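Local coordinates for histidinol-phosphate aminotransferase (Clostridium acetobutylicum, PDB 3FTB), which probably catalyses a pyridoxal 5'-phosphate-dependent amino-group transfer, as expected of a histidinol-phosphate aminotransferase of the class I and II family, at residues K42-N47 and I256-D261; K77-V82 and I228-E233; E89-S94 and Y108-I113; L301-N306 and D333-R338. All blocks are in the same frame, centred on the assembly; numbering follows the deposited sequence.

Overall arrangement
From the N terminus, the chain first enters contact 1 at residues 42-47, and the 208 residues before 256-261 form a loop that holds both contact 2 and contact 3. Contact 2 closes within it, bringing strand 80-84 against strand 225-229 at one margin of the seven-stranded sheet. Contact 3, one level deeper, closes a short loop through strand 100-105 and joins helices 87-95 and 110-117; it touches contact 2 through Val82 O and Ile90 CD1, 4.1 Å apart. Contact 4 follows in series, closing a loop through helix 309-317 and strand 321-325 and pairing two strands of the separate five-stranded sheet. Its nearest atoms come within about 6 Å of contact 3.

Contact 1. Residues K42-N47 and I256-D261; sequences KSFLNN and INCLKD
Ser43 and Asp261 supply the hydrogen bond between residues 42-47 and 256-261: Ser43 OG donates to Asp261 OD2 over 2.8 Å. The hydroxyl approaches from above the carboxylate plane, 48° out of it. Ser43 OG occupies the crowded position between its own backbone N and carbonyl carbon (chi1 63°), which turns it onto the opposite segment, where Cys258 SG lies 3.5 Å from Ser43 OG. On the Asp261 side, CG stands anti to the backbone N, carrying OD2 back over Ser43. A water reinforces the same corner, accepting from Lys42 N at 2.7 Å and donating a weaker bond to Asp261 OD2.

The sulfur of Cys258 also meets Phe44, with Phe44 CB 3.9 Å from Cys258 SG and the sulfur near the plane of the ring at its edge. Further along, the amides of Asn47 and Asn257 cross obliquely, their planes 30° apart. Asn47 ND2 comes within 3.1 Å of Asn257 OD1, but the angle is too poor for a hydrogen bond.

These contacts join the short, weakly bonded helix 42-45 to the chain leaving helix 249-257, just where helix 262-285 is about to begin. Asp261 is the N-cap residue of that helix: its OD1 makes a weak bond to Tyr264 N, so OD2 faces Ser43 across the contact while OD1 serves the first turn of the helix. Asn257 ND2 is bonded back to Met253 O within helix 249-257, which fixes the turn of its amide beside Asn47. Phe44 packs on Met253 and Ala254 of this helix and on Leu55 of the second subunit.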
# COMPACT_ATOMS: atom_id res chain seq x y z
N LYS A 42 -21.49 -6.08 8.23
CA LYS A 42 -21.59 -7.34 8.93
C LYS A 42 -20.99 -8.45 8.08
O LYS A 42 -20.66 -9.52 8.59
CB LYS A 42 -23.04 -7.61 9.30
CG LYS A 42 -23.59 -6.62 10.32
CD LYS A 42 -24.94 -7.05 10.90
CE LYS A 42 -25.47 -6.05 11.92
NZ LYS A 42 -25.93 -4.79 11.28
N SER A 43 -20.83 -8.18 6.79
CA SER A 43 -20.33 -9.18 5.85
C SER A 43 -18.80 -9.29 5.87
O SER A 43 -18.23 -10.18 5.24
CB SER A 43 -20.82 -8.87 4.43
OG SER A 43 -20.32 -7.63 3.96
N PHE A 44 -18.15 -8.39 6.59
CA PHE A 44 -16.70 -8.48 6.71
C PHE A 44 -16.33 -9.45 7.83
O PHE A 44 -15.39 -10.22 7.70
CB PHE A 44 -16.08 -7.12 6.98
CG PHE A 44 -14.60 -7.17 7.13
CD1 PHE A 44 -14.02 -7.49 8.36
CD2 PHE A 44 -13.77 -6.95 6.05
CE1 PHE A 44 -12.65 -7.57 8.51
CE2 PHE A 44 -12.40 -7.02 6.19
CZ PHE A 44 -11.84 -7.33 7.42
N LEU A 45 -17.06 -9.37 8.93
CA LEU A 45 -16.91 -10.31 10.02
C LEU A 45 -17.14 -11.72 9.48
O LEU A 45 -16.34 -12.63 9.69
CB LEU A 45 -17.93 -10.00 11.13
CG LEU A 45 -17.91 -8.65 11.85
CD1 LEU A 45 -17.96 -7.47 10.88
CD2 LEU A 45 -19.08 -8.57 12.84
N ASN A 46 -18.25 -11.89 8.77
CA ASN A 46 -18.68 -13.21 8.29
C ASN A 46 -17.66 -13.92 7.40
O ASN A 46 -17.67 -15.15 7.31
CB ASN A 46 -20.03 -13.12 7.57
CG ASN A 46 -21.15 -12.62 8.48
OD1 ASN A 46 -21.06 -12.70 9.71
ND2 ASN A 46 -22.22 -12.10 7.87
N ASN A 47 -16.79 -13.16 6.75
CA ASN A 47 -15.78 -13.75 5.88
C ASN A 47 -14.35 -13.50 6.34
O ASN A 47 -13.42 -13.53 5.53
CB ASN A 47 -15.94 -13.27 4.43
CG ASN A 47 -17.26 -13.70 3.83
OD1 ASN A 47 -18.32 -13.31 4.30
ND2 ASN A 47 -17.20 -14.52 2.79
N ILE A 256 -14.43 -7.85 -2.01
CA ILE A 256 -15.05 -9.00 -2.65
C ILE A 256 -16.40 -9.36 -1.99
O ILE A 256 -17.33 -9.80 -2.67
CB ILE A 256 -14.05 -10.21 -2.72
CG1 ILE A 256 -13.05 -9.97 -3.86
CG2 ILE A 256 -14.80 -11.53 -2.87
CD1 ILE A 256 -11.90 -10.99 -3.99
N ASN A 257 -16.50 -9.12 -0.68
CA ASN A 257 -17.65 -9.53 0.11
C ASN A 257 -18.58 -8.39 0.55
O ASN A 257 -19.76 -8.61 0.84
CB ASN A 257 -17.17 -10.32 1.32
CG ASN A 257 -16.41 -11.58 0.93
OD1 ASN A 257 -16.99 -12.54 0.44
ND2 ASN A 257 -15.10 -11.58 1.14
N CYS A 258 -18.05 -7.17 0.58
CA CYS A 258 -18.78 -6.05 1.15
C CYS A 258 -19.52 -5.21 0.13
O CYS A 258 -20.49 -4.54 0.48
CB CYS A 258 -17.85 -5.18 2.01
SG CYS A 258 -17.22 -6.11 3.42
N LEU A 259 -19.10 -5.24 -1.13
CA LEU A 259 -19.79 -4.46 -2.16
C LEU A 259 -21.11 -5.10 -2.61
O LEU A 259 -21.94 -4.44 -3.25
CB LEU A 259 -18.87 -4.22 -3.37
CG LEU A 259 -17.55 -3.48 -3.14
CD1 LEU A 259 -16.89 -3.24 -4.48
CD2 LEU A 259 -17.81 -2.17 -2.43
N LYS A 260 -21.29 -6.37 -2.26
CA LYS A 260 -22.51 -7.11 -2.59
C LYS A 260 -23.50 -6.93 -1.46
O LYS A 260 -24.68 -7.23 -1.61
CB LYS A 260 -22.24 -8.61 -2.74
CG LYS A 260 -21.25 -8.99 -3.82
CD LYS A 260 -20.53 -10.27 -3.44
CE LYS A 260 -21.40 -11.14 -2.54
NZ LYS A 260 -20.69 -12.31 -1.98
N ASP A 261 -22.98 -6.46 -0.32
CA ASP A 261 -23.74 -6.27 0.91
C ASP A 261 -24.83 -5.21 0.75
O ASP A 261 -24.77 -4.13 1.33
CB ASP A 261 -22.77 -5.87 2.03
CG ASP A 261 -23.34 -6.12 3.41
OD1 ASP A 261 -24.56 -6.40 3.52
OD2 ASP A 261 -22.56 -6.02 4.39
O HOH W 1 -23.92 -5.35 7.40

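Contact 2. Residues K77-V82 and I228-E233; sequences KDIGIV and ITNNKE
Ile228 and Ile79 cross obliquely, tip to tip, with Ile79 CD1 4.2 Å from Ile228 CD1. Bent at chi2 (-46°), Ile228 also brings this methyl to 4.2 Å from Ile81 CG1. Ile81 and Ile228 form a non-hydrogen-bonded antiparallel pair with side chains on a common face, where helix 64-74 covers them through Asn67, Glu71 and Leu74. In the adjacent hydrogen-bonded pair, Gly80 N donates to Thr229 O over a short 2.5 Å, nearly along the C=O axis; Thr229 N returns a bond to a lone pair of Gly80 O at 3.2 Å.

Lys232 crosses Asp78 at about a right angle. The bend at chi2 lays CD 3.7 Å from Gly80 N, and that at chi3 brings NZ 2.7 Å from Asp78 O, above that carbonyl plane. NZ also donates to Asn230 O, so one ammonium ties both backbones, while the Asp78 carboxylate stays beyond salt-bridge range.

Thr229 OG1 accepts from Asn231 N in an ST turn and is hydrogen-bonded to Leu207 O of strand 207-212, and Asn231 caps helix 232-239. Within this chain strand 80-84 is an outermost strand of the seven-stranded sheet, antiparallel to strand 225-229, as in the large domain of fold-type I pyridoxal phosphate enzymes.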
# COMPACT_ATOMS: atom_id res chain seq x y z
N LYS A 77 -18.30 -3.74 -17.69
CA LYS A 77 -17.23 -4.63 -18.13
C LYS A 77 -16.33 -3.89 -19.13
O LYS A 77 -16.64 -2.77 -19.55
CB LYS A 77 -17.81 -5.92 -18.73
CG LYS A 77 -18.72 -6.71 -17.78
CD LYS A 77 -17.94 -7.19 -16.59
CE LYS A 77 -18.85 -7.87 -15.58
NZ LYS A 77 -18.03 -8.72 -14.67
N ASP A 78 -15.20 -4.51 -19.48
CA ASP A 78 -14.24 -3.95 -20.44
C ASP A 78 -13.91 -2.49 -20.08
O ASP A 78 -14.03 -1.59 -20.92
CB ASP A 78 -14.75 -4.09 -21.89
CG ASP A 78 -13.63 -3.92 -22.94
OD1 ASP A 78 -12.43 -4.06 -22.60
OD2 ASP A 78 -13.95 -3.66 -24.12
N ILE A 79 -13.50 -2.29 -18.83
CA ILE A 79 -13.08 -0.98 -18.34
C ILE A 79 -11.72 -1.10 -17.69
O ILE A 79 -11.34 -2.17 -17.23
CB ILE A 79 -14.05 -0.41 -17.29
CG1 ILE A 79 -14.41 -1.46 -16.24
CG2 ILE A 79 -15.32 0.09 -17.96
CD1 ILE A 79 -15.07 -0.88 -14.98
N GLY A 80 -10.97 -0.01 -17.66
CA GLY A 80 -9.75 0.03 -16.88
C GLY A 80 -10.11 0.07 -15.40
O GLY A 80 -11.05 0.78 -15.00
N ILE A 81 -9.38 -0.70 -14.60
CA ILE A 81 -9.55 -0.69 -13.16
C ILE A 81 -8.17 -0.59 -12.52
O ILE A 81 -7.26 -1.35 -12.85
CB ILE A 81 -10.27 -1.95 -12.66
CG1 ILE A 81 -11.65 -2.08 -13.32
CG2 ILE A 81 -10.41 -1.93 -11.14
CD1 ILE A 81 -12.28 -3.44 -13.13
N VAL A 82 -8.00 0.37 -11.62
CA VAL A 82 -6.73 0.53 -10.93
C VAL A 82 -6.98 0.39 -9.44
O VAL A 82 -7.89 1.01 -8.90
CB VAL A 82 -6.02 1.87 -11.27
CG1 VAL A 82 -5.45 1.83 -12.69
CG2 VAL A 82 -6.96 3.04 -11.11
N ILE A 228 -11.77 3.93 -12.16
CA ILE A 228 -12.74 3.42 -13.13
C ILE A 228 -12.66 4.25 -14.41
O ILE A 228 -12.92 5.44 -14.38
CB ILE A 228 -14.17 3.55 -12.54
CG1 ILE A 228 -14.31 2.61 -11.34
CG2 ILE A 228 -15.23 3.25 -13.59
CD1 ILE A 228 -13.75 1.20 -11.62
N THR A 229 -12.31 3.63 -15.54
CA THR A 229 -12.18 4.38 -16.79
C THR A 229 -12.24 3.47 -18.02
O THR A 229 -11.76 2.35 -18.00
CB THR A 229 -10.86 5.21 -16.85
OG1 THR A 229 -10.91 6.13 -17.96
CG2 THR A 229 -9.66 4.32 -17.02
N ASN A 230 -12.84 3.98 -19.09
CA ASN A 230 -12.82 3.30 -20.37
C ASN A 230 -11.49 3.52 -21.08
O ASN A 230 -11.20 2.89 -22.09
CB ASN A 230 -13.96 3.79 -21.27
CG ASN A 230 -14.63 2.66 -22.00
OD1 ASN A 230 -14.94 1.62 -21.40
ND2 ASN A 230 -14.87 2.83 -23.30
N ASN A 231 -10.69 4.43 -20.55
CA ASN A 231 -9.39 4.73 -21.13
C ASN A 231 -8.34 3.70 -20.71
O ASN A 231 -7.44 3.99 -19.92
CB ASN A 231 -8.93 6.14 -20.75
CG ASN A 231 -7.66 6.56 -21.47
OD1 ASN A 231 -6.79 5.73 -21.78
ND2 ASN A 231 -7.54 7.85 -21.72
N LYS A 232 -8.47 2.50 -21.27
CA LYS A 232 -7.56 1.41 -20.94
C LYS A 232 -6.08 1.81 -20.89
O LYS A 232 -5.32 1.29 -20.08
CB LYS A 232 -7.77 0.25 -21.91
CG LYS A 232 -8.76 -0.79 -21.40
CD LYS A 232 -10.16 -0.20 -21.24
CE LYS A 232 -10.97 -0.32 -22.53
NZ LYS A 232 -12.37 0.09 -22.32
N GLU A 233 -5.68 2.75 -21.74
CA GLU A 233 -4.27 3.15 -21.78
C GLU A 233 -3.84 3.95 -20.54
O GLU A 233 -2.69 3.87 -20.09
CB GLU A 233 -3.93 3.89 -23.09
CG GLU A 233 -2.43 4.20 -23.26
CD GLU A 233 -1.49 3.03 -22.89
OE1 GLU A 233 -0.46 3.25 -22.20
OE2 GLU A 233 -1.78 1.88 -23.30

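Contact 3. Residues E89-S94 and Y108-I113; sequences EIIELS and YAEYEI
Ile91 carries nearly all of this contact, pointing from helix 87-95 at the start of helix 110-117 and touching three residues there. Its closest packing is against Glu110, which it crosses obliquely: Ile91 CG2 lies 3.5 Å from Glu110 CG, and Ile91 CD1 is 3.2 Å from Glu110 OE1. The Glu110 chain leaves with CG anti to the backbone N (chi1 158°) and runs extended, so its aliphatic part passes obliquely across the isoleucine before the carboxylate is reached. Glu110 is poorly ordered, however, and the position of its carboxylate carries correspondingly less weight.

The two aromatic rings are met at their edges. Ile91 CG2 stands 4.0 Å from Tyr111 CD1, near the ring plane, and Ile91 CD1 stands 4.2 Å from Tyr108 CE2. No hydrogen bond links the segments.

Strand 100-105 lies between these helices in the chain, giving the alternation of helix and strand of an alpha/beta domain. Ile91 also packs on Ile210 of strand 207-212, and Tyr111 on Ile103, while Tyr111 OH is hydrogen-bonded to Asp183.

The looser side is polar. Glu92 OE1 stays 5.3 Å from Glu110 OE2, a proximity of like charges that may be eased by the salt bridge of Glu92 to Lys117, and Asn243 of the second subunit packs on Glu110 and bonds weakly to Glu92. At the other end, the Tyr108 ring comes within about 3 Å of a phosphate ion, probably from the crystallisation liquor.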
# COMPACT_ATOMS: atom_id res chain seq x y z
N GLU A 89 -3.93 6.84 -3.10
CA GLU A 89 -2.93 6.44 -4.07
C GLU A 89 -3.37 6.85 -5.47
O GLU A 89 -2.55 7.26 -6.31
CB GLU A 89 -2.69 4.92 -3.98
CG GLU A 89 -1.36 4.43 -4.60
CD GLU A 89 -1.19 2.90 -4.62
OE1 GLU A 89 -1.96 2.19 -3.94
OE2 GLU A 89 -0.28 2.40 -5.32
N ILE A 90 -4.67 6.77 -5.71
CA ILE A 90 -5.23 6.99 -7.03
C ILE A 90 -5.31 8.48 -7.38
O ILE A 90 -5.04 8.88 -8.51
CB ILE A 90 -6.60 6.33 -7.15
CG1 ILE A 90 -6.48 4.84 -6.82
CG2 ILE A 90 -7.20 6.52 -8.55
CD1 ILE A 90 -7.76 4.24 -6.38
N ILE A 91 -5.69 9.29 -6.39
CA ILE A 91 -5.69 10.75 -6.53
C ILE A 91 -4.30 11.25 -6.91
O ILE A 91 -4.13 11.94 -7.93
CB ILE A 91 -6.13 11.43 -5.22
CG1 ILE A 91 -7.57 11.04 -4.89
CG2 ILE A 91 -5.96 12.94 -5.32
CD1 ILE A 91 -8.04 11.53 -3.53
N GLU A 92 -3.30 10.89 -6.11
CA GLU A 92 -1.92 11.24 -6.41
C GLU A 92 -1.50 10.76 -7.80
O GLU A 92 -1.02 11.55 -8.61
CB GLU A 92 -0.96 10.67 -5.36
CG GLU A 92 0.50 10.72 -5.78
CD GLU A 92 1.45 10.44 -4.63
OE1 GLU A 92 1.14 10.87 -3.49
OE2 GLU A 92 2.50 9.81 -4.86
N LEU A 93 -1.68 9.46 -8.06
CA LEU A 93 -1.19 8.84 -9.29
C LEU A 93 -1.84 9.38 -10.56
O LEU A 93 -1.16 9.61 -11.56
CB LEU A 93 -1.37 7.32 -9.24
CG LEU A 93 -0.34 6.56 -8.41
CD1 LEU A 93 -0.80 5.14 -8.23
CD2 LEU A 93 1.03 6.61 -9.04
N SER A 94 -3.16 9.56 -10.52
CA SER A 94 -3.85 10.09 -11.68
C SER A 94 -3.39 11.53 -11.96
O SER A 94 -3.32 11.96 -13.11
CB SER A 94 -5.36 10.00 -11.51
OG SER A 94 -5.79 10.63 -10.32
N TYR A 108 -10.97 19.23 -1.49
CA TYR A 108 -10.10 18.39 -0.68
C TYR A 108 -8.63 18.73 -0.89
O TYR A 108 -8.12 18.68 -2.03
CB TYR A 108 -10.39 16.94 -1.04
CG TYR A 108 -9.70 15.88 -0.22
CD1 TYR A 108 -9.78 15.89 1.16
CD2 TYR A 108 -9.00 14.84 -0.83
CE1 TYR A 108 -9.16 14.91 1.92
CE2 TYR A 108 -8.39 13.85 -0.08
CZ TYR A 108 -8.47 13.89 1.29
OH TYR A 108 -7.85 12.90 2.04
N ALA A 109 -7.95 19.09 0.20
CA ALA A 109 -6.56 19.54 0.18
C ALA A 109 -5.63 18.71 -0.70
O ALA A 109 -4.75 19.26 -1.35
CB ALA A 109 -6.01 19.60 1.59
N GLU A 110 -5.83 17.39 -0.69
CA GLU A 110 -4.96 16.45 -1.41
C GLU A 110 -4.84 16.67 -2.94
O GLU A 110 -3.84 16.25 -3.54
CB GLU A 110 -5.35 14.99 -1.11
CG GLU A 110 -4.87 13.99 -2.19
CD GLU A 110 -4.82 12.53 -1.73
OE1 GLU A 110 -5.84 12.02 -1.21
OE2 GLU A 110 -3.77 11.87 -1.92
N TYR A 111 -5.82 17.30 -3.58
CA TYR A 111 -5.67 17.53 -5.01
C TYR A 111 -4.41 18.36 -5.29
O TYR A 111 -3.55 17.93 -6.05
CB TYR A 111 -6.91 18.18 -5.65
CG TYR A 111 -8.23 17.51 -5.35
CD1 TYR A 111 -8.29 16.18 -4.96
CD2 TYR A 111 -9.43 18.21 -5.48
CE1 TYR A 111 -9.50 15.56 -4.69
CE2 TYR A 111 -10.65 17.60 -5.20
CZ TYR A 111 -10.68 16.27 -4.81
OH TYR A 111 -11.88 15.65 -4.54
N GLU A 112 -4.31 19.53 -4.65
CA GLU A 112 -3.19 20.46 -4.85
C GLU A 112 -1.88 20.02 -4.19
O GLU A 112 -0.79 20.29 -4.71
CB GLU A 112 -3.56 21.85 -4.33
CG GLU A 112 -2.43 22.87 -4.48
CD GLU A 112 -2.69 24.17 -3.76
OE1 GLU A 112 -3.69 24.25 -3.02
OE2 GLU A 112 -1.88 25.11 -3.92
N ILE A 113 -1.98 19.37 -3.04
CA ILE A 113 -0.81 18.81 -2.38
C ILE A 113 -0.07 17.92 -3.37
O ILE A 113 1.11 18.11 -3.63
CB ILE A 113 -1.22 17.91 -1.21
CG1 ILE A 113 -1.91 18.72 -0.12
CG2 ILE A 113 -0.01 17.15 -0.67
CD1 ILE A 113 -2.53 17.86 0.97

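Contact 4. Residues L301-N306 and D333-R338; sequences LCRLEN and DDSFVR. With PO4 (phosphate ion), chain F.
Paired backbone bonds join Cys302 and Val337: Cys302 N donates to Val337 O at 3.0 Å, and Val337 N to Cys302 O at 3.1 Å, each nearly along the C=O axis. A weaker bond from Leu304 N to Ser335 O extends the pairing. Beside it, Arg303 NE donates to Ser335 OG over 2.8 Å, tilted 26° from the guanidinium plane. Ser335 OG in turn donates to the syn lone pair of Asp333 OD1. This oxygen also accepts Ser335 N in an Asx turn, so Asp333 fixes the hydroxyl that receives Arg303.

The bend at chi2 (83°) folds Arg303 over one face of the Phe336 ring in a CH-pi contact through CD, guanidinium and ring planes 20° apart. Leu301 CD2 packs on Phe336 CD1 at 4.0 Å. On the sheet face that carries Cys302 and Val337, Val337 CG1 meets Leu304 CD1 at 3.9 Å.

Arg338 leads away to a phosphate ion, probably from the crystallisation liquor: its NH2 bonds to phosphate O4 at 2.9 Å and its NH1 weakly to O3. Arg324 also binds this ion. Within the five-stranded sheet, strand 299-304 runs antiparallel to 336-340, flanked by 289-293 beyond the former and 321-325 beyond the latter.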
# COMPACT_ATOMS: atom_id res chain seq x y z
N LEU A 301 -21.54 22.10 5.30
CA LEU A 301 -20.74 23.32 5.44
C LEU A 301 -21.56 24.52 5.95
O LEU A 301 -22.48 25.00 5.27
CB LEU A 301 -20.06 23.71 4.12
CG LEU A 301 -19.24 25.00 4.11
CD1 LEU A 301 -17.87 24.76 4.72
CD2 LEU A 301 -19.11 25.58 2.70
N CYS A 302 -21.18 25.03 7.12
CA CYS A 302 -21.90 26.14 7.73
C CYS A 302 -21.10 27.46 7.71
O CYS A 302 -19.90 27.49 7.97
CB CYS A 302 -22.33 25.77 9.16
SG CYS A 302 -23.37 24.27 9.25
N ARG A 303 -21.78 28.54 7.34
CA ARG A 303 -21.25 29.89 7.48
C ARG A 303 -21.69 30.43 8.84
O ARG A 303 -22.82 30.22 9.25
CB ARG A 303 -21.82 30.78 6.38
CG ARG A 303 -21.22 32.16 6.32
CD ARG A 303 -19.92 32.16 5.56
NE ARG A 303 -19.28 33.47 5.60
CZ ARG A 303 -19.40 34.39 4.65
NH1 ARG A 303 -18.77 35.56 4.78
NH2 ARG A 303 -20.13 34.16 3.57
N LEU A 304 -20.78 31.10 9.55
CA LEU A 304 -21.04 31.54 10.92
C LEU A 304 -21.14 33.06 11.04
O LEU A 304 -20.95 33.78 10.06
CB LEU A 304 -19.95 31.02 11.87
CG LEU A 304 -19.76 29.51 12.00
CD1 LEU A 304 -18.83 29.20 13.17
CD2 LEU A 304 -21.09 28.80 12.16
N GLU A 305 -21.42 33.53 12.26
CA GLU A 305 -21.70 34.95 12.51
C GLU A 305 -21.53 35.32 13.98
O GLU A 305 -22.14 34.70 14.86
CB GLU A 305 -23.12 35.28 12.06
CG GLU A 305 -23.44 36.76 12.07
CD GLU A 305 -24.92 37.02 11.94
OE1 GLU A 305 -25.70 36.16 12.38
OE2 GLU A 305 -25.30 38.08 11.39
N ASN A 306 -20.71 36.33 14.25
CA ASN A 306 -20.43 36.75 15.62
C ASN A 306 -19.61 35.73 16.40
O ASN A 306 -19.72 35.64 17.62
CB ASN A 306 -21.73 37.04 16.38
CG ASN A 306 -22.42 38.28 15.88
OD1 ASN A 306 -23.64 38.40 15.98
ND2 ASN A 306 -21.65 39.22 15.34
N ASP A 333 -12.76 31.18 4.66
CA ASP A 333 -12.12 31.85 5.79
C ASP A 333 -12.56 31.23 7.12
O ASP A 333 -13.04 30.09 7.13
CB ASP A 333 -12.37 33.37 5.75
CG ASP A 333 -13.81 33.74 6.07
OD1 ASP A 333 -14.67 32.84 6.11
OD2 ASP A 333 -14.07 34.95 6.28
N ASP A 334 -12.41 31.96 8.22
CA ASP A 334 -12.67 31.39 9.54
C ASP A 334 -14.15 31.40 9.94
O ASP A 334 -14.52 30.90 11.01
CB ASP A 334 -11.83 32.09 10.61
CG ASP A 334 -11.45 31.17 11.76
OD1 ASP A 334 -11.45 29.93 11.56
OD2 ASP A 334 -11.13 31.68 12.86
N SER A 335 -14.99 31.95 9.08
CA SER A 335 -16.42 31.93 9.33
C SER A 335 -17.02 30.62 8.84
O SER A 335 -18.13 30.27 9.24
CB SER A 335 -17.10 33.11 8.64
OG SER A 335 -17.04 32.97 7.23
N PHE A 336 -16.31 29.90 7.97
CA PHE A 336 -16.77 28.59 7.52
C PHE A 336 -16.22 27.49 8.42
O PHE A 336 -15.06 27.55 8.85
CB PHE A 336 -16.39 28.32 6.06
CG PHE A 336 -16.90 29.35 5.10
CD1 PHE A 336 -18.03 29.10 4.33
CD2 PHE A 336 -16.26 30.57 4.96
CE1 PHE A 336 -18.50 30.05 3.44
CE2 PHE A 336 -16.73 31.53 4.08
CZ PHE A 336 -17.85 31.27 3.32
N VAL A 337 -17.07 26.52 8.72
CA VAL A 337 -16.68 25.36 9.51
C VAL A 337 -17.41 24.17 8.90
O VAL A 337 -18.47 24.34 8.29
CB VAL A 337 -17.13 25.49 10.96
CG1 VAL A 337 -16.31 26.54 11.71
CG2 VAL A 337 -18.61 25.84 11.01
N ARG A 338 -16.85 22.97 9.05
CA ARG A 338 -17.47 21.76 8.48
C ARG A 338 -17.83 20.78 9.60
O ARG A 338 -17.03 20.51 10.49
CB ARG A 338 -16.53 21.08 7.47
CG ARG A 338 -17.17 19.93 6.68
CD ARG A 338 -16.10 19.11 5.94
NE ARG A 338 -15.33 18.27 6.85
CZ ARG A 338 -14.09 17.85 6.62
NH1 ARG A 338 -13.45 18.20 5.51
NH2 ARG A 338 -13.48 17.07 7.52
P PO4 F . -10.60 16.34 5.20
O1 PO4 F . -9.69 15.14 5.03
O2 PO4 F . -10.00 17.54 4.48
O3 PO4 F . -11.95 16.03 4.61
O4 PO4 F . -10.75 16.65 6.67